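Local coordinates for protein endoglucanase FnCel5A (Fervidobacterium nodosum, PDB 3NCO) that probably hydrolyses internal beta-1,4-glucosidic bonds of cellulose, as an endoglucanase of glycosyl hydrolase family 5 with a TIM-barrel fold, at residues E106-A111 against Q147-T152; E31-G36 against P61-A66. All coordinates share one frame; numbering follows the deposited sequence.

Contact 1: E106-A111 against Q147-T152; sequences EELYQA and QNLTPT. With PO4 (phosphate ion), chain E.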
loop_
_atom_site.group_PDB
_atom_site.type_symbol
_atom_site.label_atom_id
_atom_site.label_comp_id
_atom_site.label_asym_id
_atom_site.label_seq_id
_atom_site.Cartn_x
_atom_site.Cartn_y
_atom_site.Cartn_z
ATOM N N GLU A 106 -9.920 8.484 -9.666
ATOM C CA GLU A 106 -11.178 9.059 -9.175
ATOM C C GLU A 106 -12.382 8.567 -9.976
ATOM O O GLU A 106 -13.429 8.245 -9.389
ATOM C CB GLU A 106 -11.125 10.608 -9.156
ATOM C CG GLU A 106 -10.232 11.205 -8.008
ATOM C CD GLU A 106 -10.102 12.785 -8.017
ATOM O OE1 GLU A 106 -11.016 13.506 -8.530
ATOM O OE2 GLU A 106 -9.071 13.317 -7.508
ATOM N N GLU A 107 -12.250 8.478 -11.293
ATOM C CA GLU A 107 -13.382 8.035 -12.119
ATOM C C GLU A 107 -13.794 6.577 -11.850
ATOM O O GLU A 107 -14.969 6.207 -11.943
ATOM C CB GLU A 107 -13.046 8.188 -13.605
ATOM C CG GLU A 107 -12.710 9.648 -13.971
ATOM C CD GLU A 107 -11.207 10.054 -13.863
ATOM O OE1 GLU A 107 -10.319 9.456 -13.158
ATOM O OE2 GLU A 107 -10.895 11.048 -14.549
ATOM N N LEU A 108 -12.809 5.750 -11.517
ATOM C CA LEU A 108 -13.105 4.360 -11.124
ATOM C C LEU A 108 -13.998 4.270 -9.871
ATOM O O LEU A 108 -14.924 3.411 -9.780
ATOM C CB LEU A 108 -11.770 3.584 -10.924
ATOM C CG LEU A 108 -11.919 2.100 -10.575
ATOM C CD1 LEU A 108 -12.678 1.404 -11.651
ATOM C CD2 LEU A 108 -10.503 1.496 -10.444
ATOM N N TYR A 109 -13.732 5.151 -8.902
ATOM C CA TYR A 109 -14.551 5.192 -7.715
ATOM C C TYR A 109 -15.967 5.587 -8.027
ATOM O O TYR A 109 -16.924 5.147 -7.368
ATOM C CB TYR A 109 -13.973 6.197 -6.730
ATOM C CG TYR A 109 -12.752 5.744 -5.964
ATOM C CD1 TYR A 109 -12.812 4.662 -5.152
ATOM C CD2 TYR A 109 -11.511 6.399 -6.095
ATOM C CE1 TYR A 109 -11.724 4.246 -4.396
ATOM C CE2 TYR A 109 -10.381 5.985 -5.357
ATOM C CZ TYR A 109 -10.506 4.900 -4.500
ATOM O OH TYR A 109 -9.393 4.489 -3.746
ATOM N N GLN A 110 -16.147 6.415 -9.039
ATOM C CA GLN A 110 -17.493 6.938 -9.354
ATOM C C GLN A 110 -18.295 6.130 -10.356
ATOM O O GLN A 110 -19.505 5.987 -10.220
ATOM C CB GLN A 110 -17.406 8.390 -9.887
ATOM C CG GLN A 110 -18.763 9.023 -10.275
ATOM C CD GLN A 110 -19.698 9.304 -9.057
ATOM O OE1 GLN A 110 -19.248 9.345 -7.898
ATOM N NE2 GLN A 110 -20.992 9.492 -9.332
ATOM N N ALA A 111 -17.620 5.609 -11.369
ATOM C CA ALA A 111 -18.301 4.848 -12.436
ATOM C C ALA A 111 -17.493 3.619 -12.811
ATOM O O ALA A 111 -16.889 3.582 -13.909
ATOM C CB ALA A 111 -18.590 5.710 -13.633
ATOM N N GLN A 147 -16.428 3.454 -2.439
ATOM C CA GLN A 147 -17.454 4.231 -3.108
ATOM C C GLN A 147 -18.222 3.316 -4.022
ATOM O O GLN A 147 -18.715 2.298 -3.552
ATOM C CB GLN A 147 -16.891 5.477 -3.817
ATOM C CG GLN A 147 -16.331 6.474 -2.772
ATOM C CD GLN A 147 -16.078 7.832 -3.403
ATOM O OE1 GLN A 147 -17.014 8.492 -3.875
ATOM N NE2 GLN A 147 -14.827 8.246 -3.444
ATOM N N ASN A 148 -18.359 3.644 -5.303
ATOM C CA ASN A 148 -19.238 2.838 -6.168
ATOM C C ASN A 148 -18.561 1.556 -6.635
ATOM O O ASN A 148 -19.194 0.683 -7.214
ATOM C CB ASN A 148 -19.665 3.667 -7.348
ATOM C CG ASN A 148 -20.681 4.741 -6.928
ATOM O OD1 ASN A 148 -21.339 4.600 -5.858
ATOM N ND2 ASN A 148 -20.757 5.819 -7.683
ATOM N N LEU A 149 -17.255 1.495 -6.482
ATOM C CA LEU A 149 -16.527 0.217 -6.626
ATOM C C LEU A 149 -16.670 -0.575 -5.336
ATOM O O LEU A 149 -15.730 -0.640 -4.483
ATOM C CB LEU A 149 -15.079 0.463 -6.988
ATOM C CG LEU A 149 -14.219 -0.768 -7.333
ATOM C CD1 LEU A 149 -14.681 -1.489 -8.548
ATOM C CD2 LEU A 149 -12.762 -0.296 -7.540
ATOM N N THR A 150 -17.903 -1.102 -5.195
ATOM C CA THR A 150 -18.338 -1.828 -3.999
ATOM C C THR A 150 -17.580 -3.150 -3.912
ATOM O O THR A 150 -16.974 -3.568 -4.896
ATOM C CB THR A 150 -19.825 -2.161 -4.104
ATOM O OG1 THR A 150 -20.029 -2.948 -5.296
ATOM C CG2 THR A 150 -20.644 -0.880 -4.245
ATOM N N PRO A 151 -17.623 -3.830 -2.747
ATOM C CA PRO A 151 -17.008 -5.162 -2.656
ATOM C C PRO A 151 -17.451 -6.081 -3.803
ATOM O O PRO A 151 -16.635 -6.775 -4.399
ATOM C CB PRO A 151 -17.506 -5.665 -1.273
ATOM C CG PRO A 151 -17.563 -4.403 -0.443
ATOM C CD PRO A 151 -18.156 -3.372 -1.449
ATOM N N THR A 152 -18.732 -6.059 -4.143
ATOM C CA THR A 152 -19.228 -6.845 -5.283
ATOM C C THR A 152 -18.600 -6.480 -6.620
ATOM O O THR A 152 -18.203 -7.367 -7.387
ATOM C CB THR A 152 -20.771 -6.735 -5.317
ATOM O OG1 THR A 152 -21.296 -7.258 -4.091
ATOM C CG2 THR A 152 -21.426 -7.431 -6.543
HETATM P P PO4 E . -20.383 -10.629 -3.954
HETATM O O1 PO4 E . -20.216 -10.053 -2.556
HETATM O O2 PO4 E . -20.732 -12.117 -3.911
HETATM O O3 PO4 E . -21.550 -9.860 -4.575
HETATM O O4 PO4 E . -19.065 -10.557 -4.740
#

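Contact 2: E31-G36 against P61-A66; sequences EAPVEG and PIRWSA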
loop_
_atom_site.group_PDB
_atom_site.type_symbol
_atom_site.label_atom_id
_atom_site.label_comp_id
_atom_site.label_asym_id
_atom_site.label_seq_id
_atom_site.Cartn_x
_atom_site.Cartn_y
_atom_site.Cartn_z
ATOM N N GLU A 31 1.464 9.332 -7.211
ATOM C CA GLU A 31 -0.019 9.337 -7.195
ATOM C C GLU A 31 -0.606 10.752 -7.165
ATOM O O GLU A 31 -1.843 10.903 -7.096
ATOM C CB GLU A 31 -0.687 8.442 -6.086
ATOM C CG GLU A 31 -0.717 9.043 -4.682
ATOM C CD GLU A 31 0.596 9.135 -3.956
ATOM O OE1 GLU A 31 1.694 9.200 -4.554
ATOM O OE2 GLU A 31 0.552 9.178 -2.702
ATOM N N ALA A 32 0.273 11.773 -7.122
ATOM C CA ALA A 32 -0.170 13.152 -7.377
ATOM C C ALA A 32 -0.610 13.272 -8.822
ATOM O O ALA A 32 -0.351 12.400 -9.626
ATOM C CB ALA A 32 0.948 14.138 -6.992
ATOM N N PRO A 33 -1.351 14.330 -9.189
ATOM C CA PRO A 33 -1.708 14.403 -10.614
ATOM C C PRO A 33 -0.477 14.454 -11.531
ATOM O O PRO A 33 -0.487 13.926 -12.657
ATOM C CB PRO A 33 -2.487 15.725 -10.719
ATOM C CG PRO A 33 -2.993 15.987 -9.306
ATOM C CD PRO A 33 -1.918 15.430 -8.388
ATOM N N VAL A 34 0.536 15.197 -11.071
ATOM C CA VAL A 34 1.850 15.257 -11.698
ATOM C C VAL A 34 2.869 15.104 -10.550
ATOM O O VAL A 34 2.758 15.761 -9.489
ATOM C CB VAL A 34 2.096 16.614 -12.402
ATOM C CG1 VAL A 34 3.541 16.658 -12.889
ATOM C CG2 VAL A 34 1.161 16.817 -13.586
ATOM N N GLU A 35 3.872 14.231 -10.738
ATOM C CA GLU A 35 4.813 14.002 -9.617
ATOM C C GLU A 35 5.472 15.333 -9.274
ATOM O O GLU A 35 6.033 16.034 -10.137
ATOM C CB GLU A 35 5.873 12.978 -9.968
ATOM C CG GLU A 35 6.692 12.489 -8.749
ATOM C CD GLU A 35 7.919 11.665 -9.138
ATOM O OE1 GLU A 35 8.079 11.404 -10.339
ATOM O OE2 GLU A 35 8.730 11.312 -8.240
ATOM N N GLY A 36 5.453 15.643 -7.978
ATOM C CA GLY A 36 6.018 16.912 -7.496
ATOM C C GLY A 36 4.936 17.913 -7.129
ATOM O O GLY A 36 5.169 18.834 -6.347
ATOM N N PRO A 61 2.819 4.161 -4.711
ATOM C CA PRO A 61 1.539 4.633 -5.226
ATOM C C PRO A 61 1.753 5.312 -6.608
ATOM O O PRO A 61 2.670 6.122 -6.759
ATOM C CB PRO A 61 1.088 5.618 -4.137
ATOM C CG PRO A 61 1.807 5.093 -2.781
ATOM C CD PRO A 61 3.163 4.702 -3.362
ATOM N N ILE A 62 0.944 4.914 -7.599
ATOM C CA ILE A 62 1.059 5.464 -8.966
ATOM C C ILE A 62 -0.303 5.783 -9.606
ATOM O O ILE A 62 -1.138 4.903 -9.728
ATOM C CB ILE A 62 1.843 4.464 -9.893
ATOM C CG1 ILE A 62 3.171 4.052 -9.243
ATOM C CG2 ILE A 62 2.000 5.014 -11.316
ATOM C CD1 ILE A 62 3.919 2.900 -9.989
ATOM N N ARG A 63 -0.511 7.036 -10.037
ATOM C CA ARG A 63 -1.800 7.431 -10.616
ATOM C C ARG A 63 -1.655 7.266 -12.153
ATOM O O ARG A 63 -1.573 8.229 -12.913
ATOM C CB ARG A 63 -2.194 8.847 -10.221
ATOM C CG ARG A 63 -3.595 9.226 -10.748
ATOM C CD ARG A 63 -3.812 10.690 -10.689
ATOM N NE ARG A 63 -3.682 11.191 -9.322
ATOM C CZ ARG A 63 -4.388 12.238 -8.866
ATOM N NH1 ARG A 63 -5.285 12.850 -9.660
ATOM N NH2 ARG A 63 -4.209 12.655 -7.619
ATOM N N TRP A 64 -1.641 6.023 -12.595
ATOM C CA TRP A 64 -1.566 5.723 -13.993
ATOM C C TRP A 64 -2.649 6.436 -14.766
ATOM O O TRP A 64 -2.488 6.778 -15.924
ATOM C CB TRP A 64 -1.674 4.216 -14.215
ATOM C CG TRP A 64 -0.556 3.407 -13.662
ATOM C CD1 TRP A 64 -0.608 2.615 -12.520
ATOM C CD2 TRP A 64 0.772 3.222 -14.217
ATOM N NE1 TRP A 64 0.598 1.970 -12.345
ATOM C CE2 TRP A 64 1.462 2.338 -13.354
ATOM C CE3 TRP A 64 1.436 3.697 -15.372
ATOM C CZ2 TRP A 64 2.777 1.942 -13.585
ATOM C CZ3 TRP A 64 2.766 3.328 -15.582
ATOM C CH2 TRP A 64 3.412 2.429 -14.702
ATOM N N SER A 65 -3.791 6.605 -14.139
ATOM C CA SER A 65 -4.908 7.119 -14.910
ATOM C C SER A 65 -4.735 8.573 -15.338
ATOM O O SER A 65 -5.533 9.055 -16.197
ATOM C CB SER A 65 -6.206 6.959 -14.089
ATOM O OG SER A 65 -6.204 7.690 -12.868
ATOM N N ALA A 66 -3.743 9.257 -14.733
ATOM C CA ALA A 66 -3.427 10.660 -15.104
ATOM C C ALA A 66 -2.434 10.762 -16.283
ATOM O O ALA A 66 -1.981 11.882 -16.631
ATOM C CB ALA A 66 -2.902 11.405 -13.902
HETATM O O HOH W 1 -1.060 14.260 -15.223
#

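Contact 1: E106-A111 against Q147-T152
N148 holds the last turn of helix 106-110 with two N-H groups, one from its backbone and one from its side chain. N148 N, of the backbone, donates to Y109 O at 2.9 Å, in the plane of that carbonyl though bent at hydrogen. The second bond, from N148 ND2 to Q110 O, is 2.8 Å long and nearly straight (170°); Q110 O lies close to the plane of the asparagine amide. N148 CG stands anti to its own carbonyl carbon and beside its backbone N (chi1 -72°), a turn that swings ND2 toward the helix, where it meets the carbonyl following the one its backbone N serves. Asparagine suits the place, its short side chain ending in an N-H donor that spans just the step from one carbonyl to the next. An alanine here would probably leave Q110 O without this donor, and N148 N to Y109 O as the one remaining hydrogen bond between the two segments. The Q110 side chain runs alongside that of N148, its OE1 3.8 Å from N148 ND2, a van der Waals approach. Q147 crosses Y109 at about a right angle, its NE2 4.0 Å from Y109 CB, with amide and ring planes only 15° apart; the phenol OH is bonded to E144 O. On the buried side L149 CD2 meets L108 CG at 4.0 Å, where L157 of helix 151-168 touches both leucines. T152, farther along, gives OG1 to O3 of a phosphate, probably from the crystallisation liquor. Y109 O and Q110 O lie where helix 106-110 stops and the chain turns into helix 112-130; N148 supplies a donor to each, while the leucines close the apolar side beneath.

Contact 2: E31-G36 against P61-A66
E31 O is gripped by two nitrogens of R63: NE at 2.9 Å and NH2 at 3.0 Å, a side-on approach in which the oxygen lies near the guanidinium plane. NH2 arrives in the plane of the carbonyl, whereas NE stands well above it. The arginine leaves its backbone with CG anti to N (chi1 -176°) and bends at chi3 (-59°), which turns its flat head across the other loop. The A32-P33 peptide, through A32 C and P33 N, then covers one face of that head, and the proline ring, with no N-H to compete, packs CG and CD beside NH2, P33 CD lying 3.7 Å from R63 NH2. E31 has its CG between the backbone N and the carbonyl carbon (chi1 79°); this, with the bend at chi2, folds the carboxylate back alongside P61, E31 CD 3.6 Å from P61 CB, where it accepts from the backbone N of N28 and of A29. Farther out, a water donates to P33 O (2.7 Å) and to A66 O, joining the loops where A66 CB also approaches P33 O. Such pinning of one loop's main chain by an arginine from the next joins the loops that follow strands 22-25 and 57-60, adjacent parallel strands of the closed eight-stranded TIM barrel of family 5.

In the fold
Both contacts lie at the C-terminal ends of barrel strands, the side on which TIM-barrel enzymes carry their active site. Contact 2 joins the loops after the first and second strands; contact 1 joins the parts of the chain that follow the third and fourth, 97-101 and 137-140. The two therefore occupy successive sectors of the rim, their centres 18 Å apart and their nearest atoms about 4 Å apart without touching. H104 lies between them: it bonds E106 of contact 1 through its ring and is touched by R63 of contact 2. E144, bonded to Y109, belongs to the Asn-Glu-Pro sequence where family 5 enzymes carry their acid/base glutamate, so contact 1 probably borders the catalytic centre.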